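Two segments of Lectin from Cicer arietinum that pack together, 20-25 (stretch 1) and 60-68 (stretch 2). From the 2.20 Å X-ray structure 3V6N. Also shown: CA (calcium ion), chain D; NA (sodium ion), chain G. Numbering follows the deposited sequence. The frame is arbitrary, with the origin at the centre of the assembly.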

# COMPACT_ATOMS: atom_id res chain seq x y z
N LEU A 20 12.25 16.45 6.34
CA LEU A 20 11.22 17.11 5.58
C LEU A 20 11.01 16.33 4.30
O LEU A 20 11.97 16.03 3.60
CB LEU A 20 11.67 18.54 5.25
CG LEU A 20 11.97 19.42 6.46
CD1 LEU A 20 12.73 20.66 6.02
CD2 LEU A 20 10.67 19.78 7.12
N PHE A 21 9.76 16.00 4.01
CA PHE A 21 9.40 15.17 2.87
C PHE A 21 8.67 16.01 1.84
O PHE A 21 7.76 16.76 2.17
CB PHE A 21 8.58 13.96 3.33
CG PHE A 21 9.34 13.10 4.30
CD1 PHE A 21 10.16 12.08 3.83
CD2 PHE A 21 9.31 13.37 5.66
CE1 PHE A 21 10.91 11.31 4.71
CE2 PHE A 21 10.05 12.61 6.54
CZ PHE A 21 10.85 11.57 6.07
N ILE A 22 9.11 15.90 0.60
CA ILE A 22 8.57 16.67 -0.50
C ILE A 22 8.41 15.69 -1.65
O ILE A 22 9.38 15.04 -2.04
CB ILE A 22 9.53 17.80 -0.91
CG1 ILE A 22 9.84 18.71 0.29
CG2 ILE A 22 8.94 18.59 -2.08
CD1 ILE A 22 11.28 19.19 0.31
N ASN A 23 7.19 15.59 -2.17
CA ASN A 23 6.83 14.60 -3.18
C ASN A 23 7.31 13.20 -2.74
O ASN A 23 6.94 12.73 -1.66
CB ASN A 23 7.39 15.00 -4.56
CG ASN A 23 6.89 16.37 -5.03
OD1 ASN A 23 5.79 16.79 -4.69
ND2 ASN A 23 7.69 17.04 -5.83
N ASP A 24 8.15 12.56 -3.55
CA ASP A 24 8.72 11.27 -3.22
C ASP A 24 10.17 11.39 -2.72
O ASP A 24 10.93 10.41 -2.74
CB ASP A 24 8.59 10.30 -4.41
CG ASP A 24 9.28 10.82 -5.68
OD1 ASP A 24 9.60 12.02 -5.78
OD2 ASP A 24 9.50 10.00 -6.59
N LYS A 25 10.54 12.58 -2.28
CA LYS A 25 11.88 12.88 -1.84
C LYS A 25 11.90 13.37 -0.39
O LYS A 25 10.84 13.63 0.22
CB LYS A 25 12.53 13.93 -2.76
CG LYS A 25 12.81 13.45 -4.18
CD LYS A 25 13.65 14.49 -4.93
CE LYS A 25 14.06 14.04 -6.33
NZ LYS A 25 15.30 14.75 -6.75
CA CA D . 0.62 16.26 4.40
NA NA G . 4.88 15.80 11.40
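Stretch 2 (60-68) GTYGIDCSF

Stretch 1 ends a β-strand, residues 20–22, in a type II' turn from Ile22 to Lys25. Two backbone hydrogen bonds close this hairpin, Ile22 N to Lys25 O at 2.9 Å and Lys25 N to Ile22 O at 2.7 Å. Asn23 takes the positive phi (49°) that such a turn demands at its second position, a conformation asparagine tolerates better than most residues. Stretch 2 arrives as the last turn of a helix, leaves helical geometry at Gly63, passes through a short loop and enters a strand that includes Ser67 and Phe68. The helix end meets the turn, Gly63 CA lying 3.9 Å from Asp24 CA, while the chain after it runs back past Phe21, with Phe21 CA 6.4 Å from Ile64 CA.

No direct hydrogen bond joins the stretches; water does so instead. Water 1 donates to Asn23 O (2.7 Å) and Lys25 O (3.0 Å) and accepts from Ile64 N (3.2 Å). Water 2 links Asn23 O (2.7 Å) to Ile64 O (2.8 Å), and water 3 links Asp24 O (2.9 Å) to Gly60 O (2.7 Å).

Gly63 has phi 86° and psi −164°, where a β-carbon would jam against the preceding carbonyl oxygen; it would also lie 2.2 Å from Asn23 O. Glycine therefore permits both the chain's exit from the helix and the close approach. Beside it, Asp24 lays CB 3.9 Å from Thr61 O, and its OD2 is hydrogen-bonded elsewhere in the structure.

The apolar centre is Phe21 against Ile64, both buried, each with its CA-to-CB bond directed toward the other stretch. Ile64 covers one face of the ring: its CD1 is 3.8 Å from Phe21 CE1 and 4.2 Å from the centroid of the Phe21 ring, an off-centre CH–π contact. Ser67, whose OG is hydrogen-bonded elsewhere in the structure, approaches the ring obliquely, with OG 4.3 Å from Phe21 CE2. The carbonyls of Asp65 and Ser67 bind calcium and sodium, respectively.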

# COMPACT_ATOMS: atom_id res chain seq x y z
N GLY A 60 8.27 4.09 -0.61
CA GLY A 60 9.41 4.25 -1.52
C GLY A 60 8.93 4.70 -2.89
O GLY A 60 9.57 5.50 -3.54
N THR A 61 7.79 4.18 -3.33
CA THR A 61 7.22 4.58 -4.61
C THR A 61 6.66 6.02 -4.56
O THR A 61 7.02 6.83 -5.39
CB THR A 61 6.13 3.60 -5.08
OG1 THR A 61 6.68 2.27 -5.12
CG2 THR A 61 5.61 3.98 -6.48
N TYR A 62 5.78 6.32 -3.59
CA TYR A 62 5.00 7.58 -3.62
C TYR A 62 5.39 8.62 -2.57
O TYR A 62 4.88 9.75 -2.61
CB TYR A 62 3.49 7.30 -3.56
CG TYR A 62 3.02 6.49 -4.74
CD1 TYR A 62 2.92 7.06 -6.00
CD2 TYR A 62 2.69 5.14 -4.60
CE1 TYR A 62 2.53 6.32 -7.10
CE2 TYR A 62 2.26 4.38 -5.69
CZ TYR A 62 2.19 4.98 -6.94
OH TYR A 62 1.79 4.26 -8.04
N GLY A 63 6.28 8.25 -1.65
CA GLY A 63 6.70 9.15 -0.58
C GLY A 63 5.81 9.13 0.65
O GLY A 63 4.98 8.23 0.84
N ILE A 64 5.97 10.16 1.47
CA ILE A 64 5.35 10.22 2.79
C ILE A 64 4.53 11.50 2.92
O ILE A 64 5.04 12.60 2.63
CB ILE A 64 6.43 10.11 3.88
CG1 ILE A 64 7.03 8.69 3.86
CG2 ILE A 64 5.89 10.47 5.27
CD1 ILE A 64 8.39 8.53 4.52
N ASP A 65 3.26 11.36 3.34
CA ASP A 65 2.35 12.52 3.37
C ASP A 65 1.95 13.01 4.78
O ASP A 65 1.26 14.04 4.93
CB ASP A 65 1.14 12.32 2.44
CG ASP A 65 0.19 11.23 2.92
OD1 ASP A 65 0.31 10.81 4.10
OD2 ASP A 65 -0.68 10.79 2.12
N CYS A 66 2.38 12.27 5.81
CA CYS A 66 2.25 12.68 7.19
C CYS A 66 3.25 11.88 8.03
O CYS A 66 3.55 10.73 7.71
CB CYS A 66 0.82 12.41 7.71
SG CYS A 66 0.49 12.92 9.43
N SER A 67 3.75 12.48 9.10
CA SER A 67 4.52 11.70 10.09
C SER A 67 4.76 12.40 11.40
O SER A 67 4.53 13.62 11.52
CB SER A 67 5.84 11.19 9.53
OG SER A 67 6.59 12.23 9.00
N PHE A 68 5.17 11.61 12.39
CA PHE A 68 5.53 12.14 13.70
C PHE A 68 6.53 11.26 14.42
O PHE A 68 6.45 10.05 14.36
CB PHE A 68 4.31 12.41 14.61
CG PHE A 68 3.39 11.21 14.84
CD1 PHE A 68 3.56 10.38 15.94
CD2 PHE A 68 2.27 10.99 14.01
CE1 PHE A 68 2.68 9.32 16.17
CE2 PHE A 68 1.39 9.94 14.24
CZ PHE A 68 1.60 9.10 15.33
O HOH W 1 8.40 11.96 0.50
O HOH W 2 5.02 13.56 0.05
O HOH W 3 11.27 7.52 -3.21
O HOH W 4 -1.08 17.50 3.32
O HOH W 5 -1.12 14.53 3.79